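Local coordinates for protein endoglucanase A (PDB 3IK2) that probably hydrolyses internal beta-1,4-glucosidic bonds of cellulose, as a family 44 glycoside hydrolase built on a TIM-like barrel, at residues A11-I16 / T415-D420; I7-E12 / V460-N465. One frame throughout, in Å; residues are numbered along the deposited sequence.

Contact 1 of 2, residues A11-I16 / T415-D420; sequences AEKQAI and TDVKCD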
# COMPACT_ATOMS: atom_id res chain seq x y z
N ALA A 11 -5.21 25.49 9.81
CA ALA A 11 -6.16 24.54 10.37
C ALA A 11 -6.01 23.12 9.80
O ALA A 11 -5.61 22.92 8.62
CB ALA A 11 -7.59 25.03 10.17
N GLU A 12 -6.38 22.16 10.67
CA GLU A 12 -6.46 20.72 10.39
C GLU A 12 -5.18 20.20 9.74
O GLU A 12 -5.23 19.41 8.77
CB GLU A 12 -7.67 20.39 9.53
CG GLU A 12 -8.99 20.98 10.03
CD GLU A 12 -10.13 20.81 9.03
OE1 GLU A 12 -10.14 19.82 8.26
OE2 GLU A 12 -11.04 21.67 9.02
N LYS A 13 -4.05 20.64 10.30
CA LYS A 13 -2.74 20.31 9.78
C LYS A 13 -2.44 18.85 10.08
O LYS A 13 -2.73 18.36 11.18
CB LYS A 13 -1.66 21.20 10.40
CG LYS A 13 -1.71 22.64 9.97
CD LYS A 13 -0.49 23.39 10.45
CE LYS A 13 -0.89 24.78 10.87
NZ LYS A 13 0.13 25.85 10.58
N GLN A 14 -1.86 18.16 9.11
CA GLN A 14 -1.57 16.75 9.27
C GLN A 14 -0.28 16.45 8.51
O GLN A 14 -0.19 16.72 7.32
CB GLN A 14 -2.75 15.94 8.72
CG GLN A 14 -2.57 14.43 8.66
CD GLN A 14 -2.79 13.75 9.99
OE1 GLN A 14 -2.29 12.66 10.21
NE2 GLN A 14 -3.52 14.40 10.89
N ALA A 15 0.72 15.91 9.21
CA ALA A 15 1.92 15.41 8.56
C ALA A 15 1.55 14.34 7.51
O ALA A 15 0.86 13.38 7.80
CB ALA A 15 2.87 14.84 9.58
N ILE A 16 1.97 14.55 6.27
CA ILE A 16 1.86 13.52 5.24
C ILE A 16 3.10 12.62 5.29
O ILE A 16 4.21 13.10 5.11
CB ILE A 16 1.80 14.16 3.84
CG1 ILE A 16 0.67 15.20 3.76
CG2 ILE A 16 1.72 13.05 2.71
CD1 ILE A 16 0.53 15.86 2.37
N THR A 415 2.87 18.57 4.44
CA THR A 415 1.88 18.85 5.49
C THR A 415 0.53 19.13 4.86
O THR A 415 0.38 20.14 4.19
CB THR A 415 2.28 20.08 6.34
OG1 THR A 415 3.68 20.03 6.62
CG2 THR A 415 1.50 20.12 7.66
N ASP A 416 -0.43 18.24 5.09
CA ASP A 416 -1.79 18.44 4.60
C ASP A 416 -2.47 19.52 5.44
O ASP A 416 -2.27 19.58 6.64
CB ASP A 416 -2.59 17.13 4.69
CG ASP A 416 -4.05 17.31 4.33
OD1 ASP A 416 -4.88 17.31 5.26
OD2 ASP A 416 -4.38 17.47 3.14
N VAL A 417 -3.25 20.38 4.79
CA VAL A 417 -3.98 21.43 5.48
C VAL A 417 -5.43 21.40 5.05
O VAL A 417 -5.77 20.80 4.04
CB VAL A 417 -3.35 22.86 5.30
CG1 VAL A 417 -1.85 22.90 5.76
CG2 VAL A 417 -3.49 23.36 3.87
N LYS A 418 -6.28 22.03 5.86
CA LYS A 418 -7.70 22.19 5.57
C LYS A 418 -7.97 22.64 4.13
O LYS A 418 -7.51 23.68 3.71
CB LYS A 418 -8.31 23.20 6.54
CG LYS A 418 -9.77 23.51 6.21
CD LYS A 418 -10.37 24.36 7.31
CE LYS A 418 -11.66 25.05 6.84
NZ LYS A 418 -12.30 25.80 7.98
N CYS A 419 -8.74 21.83 3.41
CA CYS A 419 -9.06 22.08 2.03
C CYS A 419 -10.41 21.45 1.78
O CYS A 419 -10.50 20.28 1.40
CB CYS A 419 -8.00 21.48 1.11
SG CYS A 419 -8.15 22.04 -0.59
N ASP A 420 -11.46 22.24 2.01
CA ASP A 420 -12.84 21.75 1.93
C ASP A 420 -13.49 22.21 0.65
O ASP A 420 -13.59 23.42 0.39
CB ASP A 420 -13.69 22.24 3.11
CG ASP A 420 -13.17 21.73 4.46
OD1 ASP A 420 -12.65 20.60 4.52
OD2 ASP A 420 -13.31 22.46 5.47
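Three backbone hydrogen bonds join A11-I16 to T415-D420 as antiparallel neighbours in the mixed beta sheet beside the TIM-like barrel. The two toward I16 form a reciprocal pair: Q14 N gives to D416 O (2.9 Å), and D416 N returns to Q14 O (2.7 Å). This exchange in both directions makes Q14 and D416 a hydrogen-bonded antiparallel pair; both donors lie in the plane of the accepting carbonyl. A15 and T415 follow as the non-hydrogen-bonded pair. Farther along, K418 N reaches A11 O at 3.0 Å with a nearly straight N-H...O angle of 165°, although the donor sits above the carbonyl plane. Between these bonds the strand 2-15 departs from regular geometry at E12, whose phi and psi are both positive, and K13 CA adds a CH...O contact to D416 O, the oxygen that also accepts Q14 N.

Side chains reinforce this ladder at both ends. The ethyl branch of I16 crosses the D416 side chain at about a right angle, its CG1 3.9 Å from D416 CB. V417 packs on A431 of the next strand, and T415 bonds through its backbone to V433, carrying the pairing into strand 427-433. At the other end E12 and K418 cross obliquely. K418 is fully extended, CG anti to the backbone N, so its methylenes run past the E12 carboxylate while its ammonium continues beyond. The E12-K418 meeting is therefore not a salt bridge: E12 OE2 rests 3.3 Å from K418 CD, but 4.4 Å from K418 NZ.

Contact 2 of 2, residues I7-E12 / V460-N465; sequences IDTNAE and VSSNKN
A short parallel strand pairing, followed by an Asx turn on one chain and an ST turn on the other, joins I7-E12 to V460-N465 in the mixed beta sheet. Two bridges define the pairing, I7 with V460 and D8 with S461, together with two bonds that S461 makes through its peptide groups. S461 N donates to I7 O at 2.6 Å, in the carbonyl plane, while S461 O accepts T9 N nearly along the C=O axis (3.0 Å). D8 CA adds a CH...O contact to the same S461 oxygen.

On the buried face I7 and V460 lie side by side and point the same way, with I7 CD1 4.1 Å from V460 CG2; M441 touches both. The other face carries D8 and S461, whose side chains do not bond directly. A water donates to D8 OD2 and has a weak link to S461 OG.

Past the pairing both chains turn. D8 CG is anti to its backbone N, and OD2 accepts N10 N at 2.8 Å from above the carboxylate plane, an Asx turn within the type I turn D8-A11. S462 OG likewise accepts K464 N in an ST turn. T9 holds OG1 between its backbone N and carbonyl carbon (chi1 64°), bringing it 2.8 Å from S462 OG in a hydroxyl-hydroxyl hydrogen bond; a glycerol, probably from the crystallisation liquor, also bonds T9 OG1. S462 OG thus both shapes its own turn, through the backbone N-H of K464, and ties it to the D8-A11 turn, while a negative charge on D8 would probably strengthen the bond from the backbone N-H of N10.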
# COMPACT_ATOMS: atom_id res chain seq x y z
N ILE A 7 -9.56 26.87 1.76
CA ILE A 7 -8.29 26.39 2.32
C ILE A 7 -7.91 27.23 3.56
O ILE A 7 -8.02 28.46 3.56
CB ILE A 7 -7.15 26.36 1.23
CG1 ILE A 7 -7.57 25.44 0.07
CG2 ILE A 7 -5.81 25.91 1.79
CD1 ILE A 7 -6.84 25.69 -1.24
N ASP A 8 -7.48 26.56 4.62
CA ASP A 8 -6.90 27.25 5.77
C ASP A 8 -5.56 26.61 6.11
O ASP A 8 -5.53 25.51 6.63
CB ASP A 8 -7.85 27.17 6.97
CG ASP A 8 -7.34 27.98 8.18
OD1 ASP A 8 -8.16 28.23 9.09
OD2 ASP A 8 -6.14 28.36 8.21
N THR A 9 -4.46 27.30 5.83
CA THR A 9 -3.12 26.71 6.05
C THR A 9 -2.72 26.60 7.53
O THR A 9 -1.67 26.05 7.85
CB THR A 9 -2.00 27.44 5.26
OG1 THR A 9 -1.88 28.79 5.73
CG2 THR A 9 -2.30 27.44 3.75
N ASN A 10 -3.60 27.09 8.41
CA ASN A 10 -3.38 27.09 9.86
C ASN A 10 -4.42 26.24 10.57
O ASN A 10 -4.49 26.26 11.80
CB ASN A 10 -3.39 28.53 10.42
CG ASN A 10 -2.70 28.66 11.81
OD1 ASN A 10 -3.26 29.28 12.74
ND2 ASN A 10 -1.50 28.10 11.94
N ALA A 11 -5.21 25.49 9.81
CA ALA A 11 -6.16 24.54 10.37
C ALA A 11 -6.01 23.12 9.80
O ALA A 11 -5.61 22.92 8.62
CB ALA A 11 -7.59 25.03 10.17
N GLU A 12 -6.38 22.16 10.67
CA GLU A 12 -6.46 20.72 10.39
C GLU A 12 -5.18 20.20 9.74
O GLU A 12 -5.23 19.41 8.77
CB GLU A 12 -7.67 20.39 9.53
CG GLU A 12 -8.99 20.98 10.03
CD GLU A 12 -10.13 20.81 9.03
OE1 GLU A 12 -10.14 19.82 8.26
OE2 GLU A 12 -11.04 21.67 9.02
N VAL A 460 -8.25 31.01 0.01
CA VAL A 460 -7.13 30.59 0.85
C VAL A 460 -7.02 31.50 2.07
O VAL A 460 -6.69 32.69 1.97
CB VAL A 460 -5.82 30.56 0.05
CG1 VAL A 460 -4.70 30.06 0.91
CG2 VAL A 460 -5.97 29.70 -1.20
N SER A 461 -7.32 30.93 3.23
CA SER A 461 -7.07 31.61 4.51
C SER A 461 -5.65 31.27 4.99
O SER A 461 -5.36 30.14 5.33
CB SER A 461 -8.14 31.22 5.54
OG SER A 461 -7.86 31.79 6.80
N SER A 462 -4.78 32.27 4.99
CA SER A 462 -3.36 32.10 5.31
C SER A 462 -2.73 33.45 5.65
O SER A 462 -3.19 34.49 5.19
CB SER A 462 -2.62 31.48 4.12
OG SER A 462 -1.26 31.24 4.45
N ASN A 463 -1.68 33.42 6.46
CA ASN A 463 -0.86 34.60 6.71
C ASN A 463 0.16 34.86 5.57
O ASN A 463 0.73 35.94 5.49
CB ASN A 463 -0.14 34.48 8.06
CG ASN A 463 -1.05 34.80 9.27
OD1 ASN A 463 -2.20 35.22 9.13
ND2 ASN A 463 -0.51 34.59 10.47
N LYS A 464 0.40 33.85 4.73
CA LYS A 464 1.13 34.04 3.46
C LYS A 464 0.33 34.87 2.48
O LYS A 464 -0.90 34.92 2.55
CB LYS A 464 1.43 32.68 2.82
CG LYS A 464 2.01 31.68 3.77
CD LYS A 464 3.43 32.00 4.12
CE LYS A 464 3.91 30.99 5.12
NZ LYS A 464 5.40 30.93 5.04
N ASN A 465 1.01 35.51 1.55
CA ASN A 465 0.31 36.24 0.50
C ASN A 465 0.66 35.66 -0.89
O ASN A 465 1.70 36.00 -1.49
CB ASN A 465 0.64 37.73 0.60
CG ASN A 465 0.02 38.55 -0.51
OD1 ASN A 465 0.73 39.07 -1.38
ND2 ASN A 465 -1.32 38.68 -0.49
O HOH W 1 -5.33 31.22 8.98

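Overall arrangement
Strand 2-15 supplies the first segment of both contacts, with A11 and E12 common to the two. It lies between 415-421, its antiparallel neighbour in contact 1, and 454-461, its parallel neighbour in contact 2. The contact centres are about 10 Å apart, and the two contacts touch: K418 O probably accepts a hydrogen bond from D8 N, and C419 SG packs on I7 CG1. In sequence the order is 7-16, then 415-420, then 460-465, with the eight-stranded barrel formed by the intervening chain from strand 22-23 to 379-384. The N-terminal strand is thus inserted among strands from the C-terminal part, making one sheet from both ends of the polypeptide.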